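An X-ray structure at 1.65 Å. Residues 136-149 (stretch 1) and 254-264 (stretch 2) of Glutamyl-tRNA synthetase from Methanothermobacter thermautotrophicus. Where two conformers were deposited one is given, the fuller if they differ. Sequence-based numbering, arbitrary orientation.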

# COMPACT_ATOMS: atom_id res chain seq x y z
N GLU A 136 11.96 11.48 1.66
CA GLU A 136 13.36 11.18 1.92
C GLU A 136 14.05 10.70 0.65
O GLU A 136 14.20 9.49 0.40
N ASP A 137 14.44 11.67 -0.18
CA ASP A 137 14.92 11.40 -1.53
C ASP A 137 16.42 11.70 -1.69
O ASP A 137 16.82 12.33 -2.67
N THR A 138 17.23 11.25 -0.74
CA THR A 138 18.68 11.49 -0.77
C THR A 138 19.51 10.37 -1.40
O THR A 138 20.74 10.34 -1.24
N ASP A 139 18.86 9.44 -2.10
CA ASP A 139 19.60 8.43 -2.87
C ASP A 139 19.22 8.63 -4.32
O ASP A 139 18.13 8.22 -4.75
N PRO A 140 20.10 9.30 -5.07
CA PRO A 140 19.70 9.77 -6.41
C PRO A 140 19.34 8.63 -7.36
O PRO A 140 18.54 8.85 -8.26
N ARG A 141 19.90 7.44 -7.15
CA ARG A 141 19.64 6.33 -8.06
C ARG A 141 18.35 5.58 -7.77
O ARG A 141 17.95 4.71 -8.55
N ARG A 142 17.70 5.90 -6.65
CA ARG A 142 16.50 5.18 -6.22
C ARG A 142 15.26 6.06 -6.23
O ARG A 142 14.26 5.74 -5.59
N VAL A 143 15.32 7.18 -6.95
CA VAL A 143 14.18 8.07 -7.02
C VAL A 143 13.31 7.81 -8.25
O VAL A 143 13.81 7.79 -9.38
N ASP A 144 12.02 7.62 -8.01
CA ASP A 144 11.05 7.57 -9.09
C ASP A 144 10.37 8.93 -9.17
O ASP A 144 9.64 9.32 -8.27
N PRO A 145 10.63 9.67 -10.25
CA PRO A 145 10.15 11.04 -10.41
C PRO A 145 8.64 11.16 -10.20
O PRO A 145 8.17 12.17 -9.69
N GLU A 146 7.89 10.13 -10.59
CA GLU A 146 6.44 10.19 -10.49
C GLU A 146 5.95 10.13 -9.04
O GLU A 146 4.85 10.58 -8.72
N ALA A 147 6.78 9.58 -8.15
CA ALA A 147 6.38 9.38 -6.76
C ALA A 147 6.13 10.67 -5.99
O ALA A 147 5.38 10.68 -5.01
N TYR A 148 6.79 11.76 -6.38
CA TYR A 148 6.61 13.01 -5.65
C TYR A 148 5.14 13.43 -5.63
O TYR A 148 4.64 13.95 -4.63
N ASP A 149 4.46 13.22 -6.75
CA ASP A 149 3.04 13.54 -6.82
C ASP A 149 2.15 12.39 -6.34
O ASP A 149 1.07 12.62 -5.79
N MET A 254 28.05 10.81 5.48
CA MET A 254 28.08 11.43 4.15
C MET A 254 28.91 10.59 3.19
O MET A 254 29.98 10.12 3.56
N ARG A 255 28.42 10.46 1.95
CA ARG A 255 29.15 9.73 0.92
C ARG A 255 29.16 10.52 -0.38
O ARG A 255 28.39 11.46 -0.55
N ILE A 256 30.02 10.11 -1.31
CA ILE A 256 30.09 10.75 -2.61
C ILE A 256 29.40 9.84 -3.62
O ILE A 256 29.71 8.66 -3.68
N VAL A 257 28.46 10.39 -4.39
CA VAL A 257 27.73 9.63 -5.40
C VAL A 257 27.72 10.44 -6.68
O VAL A 257 27.26 11.58 -6.68
N GLU A 258 28.22 9.86 -7.76
CA GLU A 258 28.23 10.58 -9.03
C GLU A 258 27.08 10.09 -9.89
O GLU A 258 27.23 9.15 -10.67
N ALA A 259 25.93 10.70 -9.72
CA ALA A 259 24.73 10.28 -10.44
C ALA A 259 23.77 11.44 -10.56
O ALA A 259 23.70 12.29 -9.67
N GLU A 260 23.02 11.48 -11.65
CA GLU A 260 22.00 12.50 -11.83
C GLU A 260 20.81 12.22 -10.91
O GLU A 260 20.25 11.12 -10.92
N HIS A 261 20.45 13.21 -10.11
CA HIS A 261 19.25 13.15 -9.30
C HIS A 261 18.11 13.70 -10.14
O HIS A 261 18.29 14.70 -10.83
N PRO A 262 16.93 13.08 -10.07
CA PRO A 262 15.83 13.52 -10.94
C PRO A 262 15.30 14.91 -10.61
O PRO A 262 14.77 15.58 -11.50
N ARG A 263 15.44 15.35 -9.36
CA ARG A 263 15.08 16.72 -8.99
C ARG A 263 16.21 17.72 -9.17
O ARG A 263 16.04 18.76 -9.81
N THR A 264 17.36 17.43 -8.59
CA THR A 264 18.46 18.38 -8.51
C THR A 264 19.53 18.17 -9.58
O THR A 264 20.53 18.86 -9.60

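The most unusual feature of this contact is that its one direct hydrogen bond between the stretches joins a side chain to a backbone: His261 NE2 donates to Asp137 O at 2.7 Å, almost straight, at an N-H...O angle of 170°. The side chain's rotamer places the ring for that bond. Its CA-to-CB bond points sideways, but chi1 in t (-166°) with chi2 at -76° brings the end of the side chain in toward the first stretch. The other ring nitrogen is occupied as well, since ND1 accepts from Arg263 N at 3.0 Å within its own loop. With NE2 donating and ND1 accepting, the ring ties its own backbone to that of a segment more than a hundred residues away in sequence.

The walls of the histidine site are both polar and greasy. At the ring edge, near its plane, Tyr148 OH lies 3.5 Å from His261 CE1. That hydroxyl donates to Asp137 OD2 at 2.6 Å, so tyrosine (chi1 m, pointing toward the second stretch) and aspartate (chi1 p, also toward) brace one another beside the imidazole. Obliquely to the ring, Pro140 CA comes within 3.6 Å of His261 CD2, and Val143 CG2 within 3.9 Å of His261 NE2. A buried polar ring is thus held by carbon contacts as well as by its hydrogen bonds.

Prolines carry much of the remaining packing. Pro140 has the largest covered area of any residue here; its CG meets Val257 CG1 at 3.8 Å and Ala259 CB at 4.2 Å. Val257, in t, and Ala259 both point toward the first stretch, and the small alanine also leaves its CB over one face of the Arg141 guanidinium, 3.7 Å from Arg141 NE. Arg141 starts sideways, in m, and reaches across with an extended chain. Its NH2 is 3.2 Å from Glu258 O, but the angle is too poor for a hydrogen bond; both terminal nitrogens find partners elsewhere in the structure. Further along, Pro262 points toward the first stretch, with its CG 3.8 Å from Val143 CG1 and its CB 4.0 Å from Pro145 CG.

Next to Pro262, Arg263 also points inward, with chi1 at -87°. Its CD lies 3.4 Å from Tyr148 CZ and 3.7 Å from Asp137 OD2. The guanidinium CZ is 5.9 Å from the Tyr148 ring centroid, at most a weak cation-pi attraction, so the aliphatic part of the chain makes the closer contact.

Toward the strand, charge and water replace close packing. Arg255, chi1 p and otherwise extended, forms a long salt bridge from NH1 to Asp139 OD2 at 3.7 Å. Water 1 donates to Thr138 O at 2.7 Å and accepts a weak hydrogen bond from Arg255 NH1 at 3.0 Å, bridging the stretches. The rule to read here is a short bond from a buried histidine to a backbone oxygen, carbon contacts from Pro140 and Val143 against its ring, further proline and aliphatic packing alongside, and a long, water-assisted arginine contact at the strand.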

# COMPACT_ATOMS: atom_id res chain seq x y z
CB GLU A 136 13.46 10.21 3.10
CG GLU A 136 12.93 10.86 4.39
CD GLU A 136 13.36 10.18 5.69
OE1 GLU A 136 13.74 8.99 5.66
OE2 GLU A 136 13.28 10.86 6.74
CB ASP A 137 14.11 12.20 -2.54
CG ASP A 137 14.28 13.70 -2.38
OD1 ASP A 137 14.64 14.17 -1.28
OD2 ASP A 137 14.08 14.42 -3.38
CB THR A 138 19.23 11.71 0.64
OG1 THR A 138 18.87 10.59 1.46
CG2 THR A 138 18.65 12.98 1.25
CB ASP A 139 19.24 7.02 -2.42
CG ASP A 139 20.01 5.94 -3.18
OD1 ASP A 139 19.91 4.76 -2.79
OD2 ASP A 139 20.73 6.26 -4.16
CB PRO A 140 20.95 10.51 -6.91
CG PRO A 140 22.08 10.00 -6.07
CD PRO A 140 21.50 9.64 -4.75
CB ARG A 141 20.81 5.34 -8.07
CG ARG A 141 22.09 5.93 -8.64
CD ARG A 141 23.13 4.86 -8.94
NE ARG A 141 24.34 5.44 -9.52
CZ ARG A 141 25.45 5.70 -8.84
NH1 ARG A 141 25.54 5.40 -7.55
NH2 ARG A 141 26.49 6.23 -9.47
CB ARG A 142 16.69 4.59 -4.83
CG ARG A 142 17.97 3.78 -4.67
CD ARG A 142 17.91 2.45 -5.40
NE ARG A 142 19.24 1.90 -5.64
CZ ARG A 142 20.04 1.41 -4.70
NH1 ARG A 142 19.65 1.41 -3.43
NH2 ARG A 142 21.23 0.93 -5.02
CB VAL A 143 14.61 9.53 -7.04
CG1 VAL A 143 13.41 10.43 -7.28
CG2 VAL A 143 15.33 9.89 -5.73
CB ASP A 144 10.03 6.46 -8.83
CG ASP A 144 9.04 6.31 -9.96
OD1 ASP A 144 8.17 5.42 -9.86
OD2 ASP A 144 9.12 7.07 -10.93
CB PRO A 145 10.50 11.37 -11.86
CG PRO A 145 11.60 10.46 -12.20
CD PRO A 145 11.37 9.20 -11.44
CB GLU A 146 5.80 9.07 -11.34
CG GLU A 146 6.19 7.67 -10.89
CD GLU A 146 5.96 6.61 -11.95
OE1 GLU A 146 5.36 6.93 -13.00
OE2 GLU A 146 6.37 5.45 -11.73
CB ALA A 147 7.40 8.51 -6.03
CB TYR A 148 7.45 14.14 -6.23
CG TYR A 148 8.94 13.93 -6.04
CD1 TYR A 148 9.54 14.21 -4.82
CD2 TYR A 148 9.73 13.45 -7.07
CE1 TYR A 148 10.91 14.03 -4.64
CE2 TYR A 148 11.08 13.26 -6.91
CZ TYR A 148 11.66 13.54 -5.70
OH TYR A 148 13.02 13.35 -5.55
CB ASP A 149 2.64 13.96 -8.23
CG ASP A 149 3.20 15.32 -8.62
OD1 ASP A 149 3.40 16.17 -7.72
OD2 ASP A 149 3.44 15.53 -9.82
CB MET A 254 28.74 12.81 4.18
CG MET A 254 27.98 13.92 4.83
SD MET A 254 26.61 14.43 3.73
CE MET A 254 25.94 15.85 4.60
CB ARG A 255 28.54 8.36 0.68
CG ARG A 255 27.09 8.42 0.25
CD ARG A 255 26.50 7.06 -0.05
NE ARG A 255 25.16 7.19 -0.60
CZ ARG A 255 24.38 6.16 -0.89
NH1 ARG A 255 23.17 6.36 -1.40
NH2 ARG A 255 24.80 4.92 -0.67
CB ILE A 256 31.56 10.97 -3.03
CG1 ILE A 256 32.30 11.84 -2.01
CG2 ILE A 256 31.61 11.60 -4.42
CD1 ILE A 256 33.83 11.84 -2.15
CB VAL A 257 26.27 9.37 -4.98
CG1 VAL A 257 25.53 8.52 -6.04
CG2 VAL A 257 26.22 8.72 -3.60
CB GLU A 258 29.56 10.40 -9.74
CG GLU A 258 30.76 10.87 -8.93
CD GLU A 258 32.06 10.72 -9.70
OE1 GLU A 258 32.25 11.46 -10.69
OE2 GLU A 258 32.90 9.87 -9.31
CB ALA A 259 24.06 9.10 -9.72
CB GLU A 260 21.53 12.52 -13.28
CG GLU A 260 20.30 13.37 -13.53
CD GLU A 260 19.78 13.24 -14.94
OE1 GLU A 260 20.59 12.95 -15.85
OE2 GLU A 260 18.57 13.43 -15.15
CB HIS A 261 19.43 14.01 -8.05
CG HIS A 261 18.40 13.78 -6.98
ND1 HIS A 261 17.12 14.26 -7.07
CD2 HIS A 261 18.48 13.13 -5.79
CE1 HIS A 261 16.44 13.91 -5.99
NE2 HIS A 261 17.25 13.23 -5.19
CB PRO A 262 14.76 12.45 -10.73
CG PRO A 262 15.52 11.24 -10.31
CD PRO A 262 16.64 11.77 -9.46
CB ARG A 263 14.60 16.80 -7.54
CG ARG A 263 13.13 16.55 -7.36
CD ARG A 263 12.68 16.77 -5.91
NE ARG A 263 12.06 18.07 -5.70
CZ ARG A 263 12.62 19.09 -5.05
NH1 ARG A 263 13.84 18.99 -4.52
NH2 ARG A 263 11.93 20.22 -4.90
CB THR A 264 19.12 18.35 -7.13
OG1 THR A 264 19.63 17.03 -6.88
CG2 THR A 264 18.10 18.70 -6.04
O HOH W 1 22.72 8.96 0.02